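Local coordinates for trwC protein (Escherichia coli, PDB 1OMH) that binds the plasmid origin-of-transfer DNA through this N-terminal relaxase domain and probably nicks and rejoins one strand of it during bacterial conjugation, at residues B[52-55]-B[56-60]; B[247-250]-B[251-254]; B[275-278]-B[279-282]. All coordinates share one frame; numbering follows the deposited sequence.

Contact 1 of 3, residues B[52-55]-B[56-60]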
loop_
_atom_site.group_PDB
_atom_site.type_symbol
_atom_site.label_atom_id
_atom_site.label_comp_id
_atom_site.label_asym_id
_atom_site.label_seq_id
_atom_site.Cartn_x
_atom_site.Cartn_y
_atom_site.Cartn_z
ATOM N N SER B 52 -16.739 -5.620 5.665
ATOM C CA SER B 52 -16.369 -6.440 4.521
ATOM C C SER B 52 -17.480 -6.612 3.497
ATOM O O SER B 52 -17.211 -6.688 2.303
ATOM C CB SER B 52 -15.903 -7.820 4.989
ATOM O OG SER B 52 -16.964 -8.526 5.603
ATOM N N LYS B 53 -18.726 -6.679 3.956
ATOM C CA LYS B 53 -19.832 -6.860 3.029
ATOM C C LYS B 53 -20.004 -5.631 2.149
ATOM O O LYS B 53 -20.089 -5.747 0.927
ATOM C CB LYS B 53 -21.140 -7.149 3.775
ATOM C CG LYS B 53 -22.243 -7.650 2.846
ATOM C CD LYS B 53 -23.567 -7.875 3.570
ATOM C CE LYS B 53 -24.629 -8.364 2.592
ATOM N NZ LYS B 53 -25.961 -8.540 3.233
ATOM N N ARG B 54 -20.057 -4.455 2.764
ATOM C CA ARG B 54 -20.219 -3.232 1.992
ATOM C C ARG B 54 -19.013 -3.085 1.063
ATOM O O ARG B 54 -19.149 -2.668 -0.088
ATOM C CB ARG B 54 -20.330 -2.021 2.926
ATOM C CG ARG B 54 -20.840 -0.745 2.249
ATOM C CD ARG B 54 -22.271 -0.908 1.745
ATOM N NE ARG B 54 -22.720 0.226 0.938
ATOM C CZ ARG B 54 -22.980 1.439 1.419
ATOM N NH1 ARG B 54 -22.840 1.693 2.714
ATOM N NH2 ARG B 54 -23.384 2.402 0.602
ATOM N N PHE B 55 -17.837 -3.459 1.560
ATOM C CA PHE B 55 -16.614 -3.361 0.774
ATOM C C PHE B 55 -16.655 -4.194 -0.503
ATOM O O PHE B 55 -16.289 -3.700 -1.569
ATOM C CB PHE B 55 -15.402 -3.767 1.619
ATOM C CG PHE B 55 -14.080 -3.566 0.926
ATOM C CD1 PHE B 55 -13.254 -4.651 0.648
ATOM C CD2 PHE B 55 -13.656 -2.292 0.560
ATOM C CE1 PHE B 55 -12.019 -4.472 0.014
ATOM C CE2 PHE B 55 -12.422 -2.101 -0.074
ATOM C CZ PHE B 55 -11.606 -3.192 -0.346
ATOM N N ARG B 56 -17.092 -5.451 -0.408
ATOM C CA ARG B 56 -17.159 -6.315 -1.589
ATOM C C ARG B 56 -18.109 -5.772 -2.658
ATOM O O ARG B 56 -17.802 -5.817 -3.847
ATOM C CB ARG B 56 -17.588 -7.745 -1.213
ATOM C CG ARG B 56 -16.441 -8.679 -0.820
ATOM C CD ARG B 56 -16.960 -10.069 -0.430
ATOM N NE ARG B 56 -15.895 -10.979 -0.013
ATOM C CZ ARG B 56 -15.043 -11.580 -0.838
ATOM N NH1 ARG B 56 -14.109 -12.390 -0.354
ATOM N NH2 ARG B 56 -15.123 -11.380 -2.150
ATOM N N GLU B 57 -19.263 -5.264 -2.244
ATOM C CA GLU B 57 -20.197 -4.738 -3.224
ATOM C C GLU B 57 -19.638 -3.480 -3.877
ATOM O O GLU B 57 -19.710 -3.331 -5.099
ATOM C CB GLU B 57 -21.560 -4.457 -2.593
ATOM C CG GLU B 57 -21.539 -3.567 -1.384
ATOM C CD GLU B 57 -22.939 -3.203 -0.931
ATOM O OE1 GLU B 57 -23.401 -2.086 -1.265
ATOM O OE2 GLU B 57 -23.581 -4.042 -0.259
ATOM N N LEU B 58 -19.077 -2.583 -3.068
ATOM C CA LEU B 58 -18.495 -1.361 -3.606
ATOM C C LEU B 58 -17.466 -1.732 -4.661
ATOM O O LEU B 58 -17.386 -1.097 -5.712
ATOM C CB LEU B 58 -17.853 -0.534 -2.502
ATOM C CG LEU B 58 -18.841 0.179 -1.581
ATOM C CD1 LEU B 58 -18.084 0.898 -0.493
ATOM C CD2 LEU B 58 -19.686 1.164 -2.385
ATOM N N LEU B 59 -16.684 -2.773 -4.394
ATOM C CA LEU B 59 -15.695 -3.223 -5.365
ATOM C C LEU B 59 -16.442 -3.610 -6.639
ATOM O O LEU B 59 -15.949 -3.411 -7.746
ATOM C CB LEU B 59 -14.926 -4.436 -4.833
ATOM C CG LEU B 59 -13.857 -4.206 -3.758
ATOM C CD1 LEU B 59 -13.450 -5.542 -3.150
ATOM C CD2 LEU B 59 -12.650 -3.508 -4.370
ATOM N N ALA B 60 -17.641 -4.159 -6.467
ATOM C CA ALA B 60 -18.469 -4.581 -7.594
ATOM C C ALA B 60 -19.197 -3.401 -8.238
ATOM O O ALA B 60 -19.873 -3.564 -9.254
ATOM C CB ALA B 60 -19.479 -5.634 -7.131
#
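Phe55 reaches Leu59 because its CG stands opposite the backbone N (chi1 -174°), which carries the ring along the helix toward the next turn. Leu59 lies over one face of that ring, off-centre. Its CD1 comes 3.6 Å from Phe55 CE1 and sits 4.1 Å from the ring centroid, a CH-pi contact. Underneath, Leu59 N donates to Phe55 O at 3.0 Å and Arg56 N to Ser52 O at the same distance. These i to i+4 links belong to helix 52-60, whose apolar side packs on the central antiparallel sheet of the relaxase domain: Phe55 and Leu58 touch Trp36, Phe148 meets the Phe55 ring edge-to-face, and Leu58 and Leu59 rest on Leu167. The Phe55 side chain lies about 8 Å from that of His163, which binds zinc or copper in other structures of this protein, though no metal is bound here. On another side of the helix, Arg54 and Glu57 form a salt bridge at i to i+3 spacing. Arg54 NE approaches Glu57 OE1 at 3.3 Å, a weak, bent hydrogen bond, with OE1 at the guanidinium edge and the two planes 71° apart; Arg54 NH2 turns instead to the backbone O of Ile63.

Contact 2 of 3, residues B[247-250]-B[251-254]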
loop_
_atom_site.group_PDB
_atom_site.type_symbol
_atom_site.label_atom_id
_atom_site.label_comp_id
_atom_site.label_asym_id
_atom_site.label_seq_id
_atom_site.Cartn_x
_atom_site.Cartn_y
_atom_site.Cartn_z
ATOM N N GLY B 247 21.752 -14.720 -14.281
ATOM C CA GLY B 247 22.925 -13.989 -14.725
ATOM C C GLY B 247 22.563 -12.577 -15.151
ATOM O O GLY B 247 23.198 -12.002 -16.039
ATOM N N LEU B 248 21.544 -12.013 -14.509
ATOM C CA LEU B 248 21.075 -10.669 -14.822
ATOM C C LEU B 248 21.644 -9.599 -13.898
ATOM O O LEU B 248 21.889 -9.842 -12.717
ATOM C CB LEU B 248 19.544 -10.629 -14.757
ATOM C CG LEU B 248 18.712 -10.995 -15.991
ATOM C CD1 LEU B 248 19.428 -12.012 -16.858
ATOM C CD2 LEU B 248 17.357 -11.513 -15.528
ATOM N N ASP B 249 21.862 -8.412 -14.455
ATOM C CA ASP B 249 22.368 -7.283 -13.689
ATOM C C ASP B 249 21.135 -6.525 -13.224
ATOM O O ASP B 249 20.388 -5.978 -14.035
ATOM C CB ASP B 249 23.249 -6.388 -14.572
ATOM C CG ASP B 249 23.770 -5.158 -13.837
ATOM O OD1 ASP B 249 24.681 -4.493 -14.376
ATOM O OD2 ASP B 249 23.272 -4.850 -12.732
ATOM N N PRO B 250 20.898 -6.496 -11.905
ATOM C CA PRO B 250 19.742 -5.805 -11.327
ATOM C C PRO B 250 19.619 -4.331 -11.712
ATOM O O PRO B 250 18.529 -3.763 -11.663
ATOM C CB PRO B 250 19.938 -6.006 -9.825
ATOM C CG PRO B 250 21.424 -6.148 -9.684
ATOM C CD PRO B 250 21.768 -7.035 -10.847
ATOM N N ASN B 251 20.732 -3.722 -12.104
ATOM C CA ASN B 251 20.728 -2.314 -12.480
ATOM C C ASN B 251 20.063 -2.023 -13.820
ATOM O O ASN B 251 19.658 -0.889 -14.074
ATOM C CB ASN B 251 22.158 -1.765 -12.504
ATOM C CG ASN B 251 22.834 -1.842 -11.151
ATOM O OD1 ASN B 251 22.176 -1.810 -10.111
ATOM N ND2 ASN B 251 24.159 -1.926 -11.156
ATOM N N SER B 252 19.936 -3.035 -14.674
ATOM C CA SER B 252 19.333 -2.817 -15.988
ATOM C C SER B 252 18.226 -3.788 -16.398
ATOM O O SER B 252 17.761 -3.747 -17.539
ATOM C CB SER B 252 20.428 -2.828 -17.058
ATOM O OG SER B 252 21.091 -4.078 -17.101
ATOM N N VAL B 253 17.788 -4.647 -15.484
ATOM C CA VAL B 253 16.744 -5.611 -15.821
ATOM C C VAL B 253 15.488 -4.965 -16.393
ATOM O O VAL B 253 15.016 -3.944 -15.896
ATOM C CB VAL B 253 16.341 -6.471 -14.600
ATOM C CG1 VAL B 253 17.514 -7.334 -14.172
ATOM C CG2 VAL B 253 15.877 -5.583 -13.453
ATOM N N SER B 254 14.955 -5.566 -17.451
ATOM C CA SER B 254 13.744 -5.055 -18.075
ATOM C C SER B 254 12.597 -5.244 -17.099
ATOM O O SER B 254 12.765 -5.852 -16.040
ATOM C CB SER B 254 13.445 -5.808 -19.374
ATOM O OG SER B 254 13.172 -7.178 -19.127
HETATM O O HOH W 1 25.571 -2.105 -13.424
HETATM O O HOH W 2 19.445 -6.541 -17.243
#
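Asp249 and Asn251 set their flat ends obliquely against each other, the carboxylate and amide planes 59° apart. The carboxylate takes the backbone of the asparagine rather than its amide: Asn251 N donates to Asp249 OD2 at 2.8 Å, arriving from above the carboxylate plane along a fairly straight N-H line. With CG of Asp249 placed opposite its backbone N (chi1 178°), the acid folds forward over the turn. Its other oxygen is used as well, since water 1 donates to Asp249 OD1 at 2.7 Å and accepts from Asn251 ND2, bridging the two side-chain ends. Behind this polar edge the main chain reverses, and Ser252 N binds Asp249 O at 3.0 Å from above the carbonyl plane. Ser252 OG is hydrogen-bonded to water 2, which also makes a weak bond to Asp249 O. Val253 turns inward: its CG1 lies 3.9 Å from Leu248 CB and 3.2 Å from Asp249 O, while CG2 faces Pro250 O. Pro250 and Val253 both touch Tyr243 of helix 234-246. That helix ends in a Schellman motif with Gly247 at C-prime, and Ser254 is the N-cap of helix 255-264. Between these two helix ends, Asp249 O to Ser252 N closes a beta turn over Pro250 and Asn251, and the aspartate side chain accepting the N-H two residues on makes an Asx turn.

Contact 3 of 3, residues B[275-278]-B[279-282]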
loop_
_atom_site.group_PDB
_atom_site.type_symbol
_atom_site.label_atom_id
_atom_site.label_comp_id
_atom_site.label_asym_id
_atom_site.label_seq_id
_atom_site.Cartn_x
_atom_site.Cartn_y
_atom_site.Cartn_z
ATOM N N GLU B 275 1.831 -15.545 17.756
ATOM C CA GLU B 275 2.539 -15.460 19.028
ATOM C C GLU B 275 3.891 -16.149 18.904
ATOM O O GLU B 275 4.914 -15.627 19.349
ATOM C CB GLU B 275 1.726 -16.123 20.144
ATOM C CG GLU B 275 2.346 -15.974 21.528
ATOM C CD GLU B 275 1.593 -16.746 22.597
ATOM O OE1 GLU B 275 1.956 -16.621 23.788
ATOM O OE2 GLU B 275 0.643 -17.480 22.246
ATOM N N ALA B 276 3.887 -17.328 18.294
ATOM C CA ALA B 276 5.115 -18.092 18.102
ATOM C C ALA B 276 6.051 -17.386 17.118
ATOM O O ALA B 276 7.266 -17.388 17.297
ATOM C CB ALA B 276 4.783 -19.496 17.601
ATOM N N LEU B 277 5.480 -16.775 16.084
ATOM C CA LEU B 277 6.286 -16.072 15.091
ATOM C C LEU B 277 7.016 -14.876 15.705
ATOM O O LEU B 277 8.185 -14.621 15.398
ATOM C CB LEU B 277 5.403 -15.607 13.928
ATOM C CG LEU B 277 6.112 -14.834 12.811
ATOM C CD1 LEU B 277 7.259 -15.662 12.242
ATOM C CD2 LEU B 277 5.107 -14.481 11.722
ATOM N N ARG B 278 6.328 -14.153 16.585
ATOM C CA ARG B 278 6.910 -12.984 17.249
ATOM C C ARG B 278 8.121 -13.423 18.074
ATOM O O ARG B 278 9.162 -12.752 18.098
ATOM C CB ARG B 278 5.862 -12.336 18.170
ATOM C CG ARG B 278 6.041 -10.835 18.429
ATOM C CD ARG B 278 7.401 -10.497 19.021
ATOM N NE ARG B 278 7.504 -9.100 19.449
ATOM C CZ ARG B 278 6.844 -8.580 20.480
ATOM N NH1 ARG B 278 7.004 -7.301 20.798
ATOM N NH2 ARG B 278 6.023 -9.337 21.197
ATOM N N ALA B 279 7.973 -14.554 18.760
ATOM C CA ALA B 279 9.041 -15.101 19.585
ATOM C C ALA B 279 10.244 -15.445 18.705
ATOM O O ALA B 279 11.390 -15.285 19.116
ATOM C CB ALA B 279 8.544 -16.349 20.321
ATOM N N GLU B 280 9.976 -15.921 17.493
ATOM C CA GLU B 280 11.040 -16.268 16.560
ATOM C C GLU B 280 11.780 -14.988 16.163
ATOM O O GLU B 280 13.014 -14.937 16.158
ATOM C CB GLU B 280 10.455 -16.937 15.303
ATOM C CG GLU B 280 11.509 -17.415 14.305
ATOM C CD GLU B 280 10.920 -17.981 13.012
ATOM O OE1 GLU B 280 9.808 -18.550 13.039
ATOM O OE2 GLU B 280 11.587 -17.870 11.962
ATOM N N TRP B 281 11.012 -13.956 15.824
ATOM C CA TRP B 281 11.587 -12.672 15.436
ATOM C C TRP B 281 12.529 -12.161 16.517
ATOM O O TRP B 281 13.659 -11.769 16.238
ATOM C CB TRP B 281 10.486 -11.619 15.214
ATOM C CG TRP B 281 9.599 -11.838 14.013
ATOM C CD1 TRP B 281 9.852 -12.641 12.928
ATOM C CD2 TRP B 281 8.353 -11.191 13.748
ATOM N NE1 TRP B 281 8.835 -12.529 12.007
ATOM C CE2 TRP B 281 7.902 -11.643 12.485
ATOM C CE3 TRP B 281 7.569 -10.266 14.453
ATOM C CZ2 TRP B 281 6.705 -11.199 11.913
ATOM C CZ3 TRP B 281 6.378 -9.829 13.885
ATOM C CH2 TRP B 281 5.959 -10.297 12.627
ATOM N N GLN B 282 12.057 -12.156 17.759
ATOM C CA GLN B 282 12.879 -11.671 18.861
ATOM C C GLN B 282 14.166 -12.471 18.994
ATOM O O GLN B 282 15.241 -11.909 19.219
ATOM C CB GLN B 282 12.080 -11.704 20.167
ATOM C CG GLN B 282 10.867 -10.779 20.113
ATOM C CD GLN B 282 10.043 -10.793 21.383
ATOM O OE1 GLN B 282 9.637 -11.851 21.861
ATOM N NE2 GLN B 282 9.779 -9.611 21.930
#
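Leu277 and Trp281 make the main apolar contact, one helical turn apart. The leucine lies across one face of the indole, its CG 3.4 Å above the ring plane and displaced toward the rim. From there its two methyls spread along the ring: CD1 is 3.5 Å from Trp281 NE1, and CD2 is 3.7 Å from Trp281 CZ2. With chi1 at -69° the CG of Trp281 lies anti to its carbonyl carbon, and the indole runs back toward the preceding turn. Trp281 NE1, the indole's polar atom, is hydrogen-bonded to the backbone O of Arg156. Replacing Trp281 with an alanine would probably leave a gap beside Leu277 and the backbone O of Arg156 without its indole donor.

A stack of guanidinium on amide follows at Arg278 and Gln282. The amide lies nearly parallel to the guanidinium, the planes 12° apart, with Gln282 NE2 3.4 Å above the centre of one guanidinium face. Arg278 NE and Gln282 NE2 are both donors, so no hydrogen bond joins them and the contact rests on stacking. The aliphatic part joins in, Arg278 CD lying 3.6 Å from Gln282 CG. Arg278 NH1 bonds weakly to the backbone O of Val100, a residue that Trp281 and Gln282 also touch.

Hydrogen bonds of the backbone run beneath both pairs. Trp281 N donates to Leu277 O at 2.9 Å and Gln282 N to Arg278 O at 3.0 Å, so each side-chain pair is spaced by a main-chain bond. Both pairs thus illustrate the i to i+4 spacing of an alpha helix, here helix 274-287 near the C-terminus of this N-terminal relaxase fragment, where Trp281 is hydrogen-bonded to Arg156 and packs on Val100, both in loops.

In the fold
Along the chain the three contacts come in series, and none touches another. Contact 1 lies in helix 52-60, against the central five-stranded antiparallel sheet; contact 2 is the surface connection from helix 234-246 to helix 255-264; contact 3 is within helix 274-287, near the C-terminus. Centre to centre, contacts 1 and 2 are about 40 Å apart, on opposite sides of the chain's centre, while contact 3 is about 34 Å from contact 1 and about 35 Å from contact 2. All belong to one relaxase domain. The three are thus separate local contacts at the periphery of that domain, each some 7 to 10 Å from the bound DNA at its nearest atom.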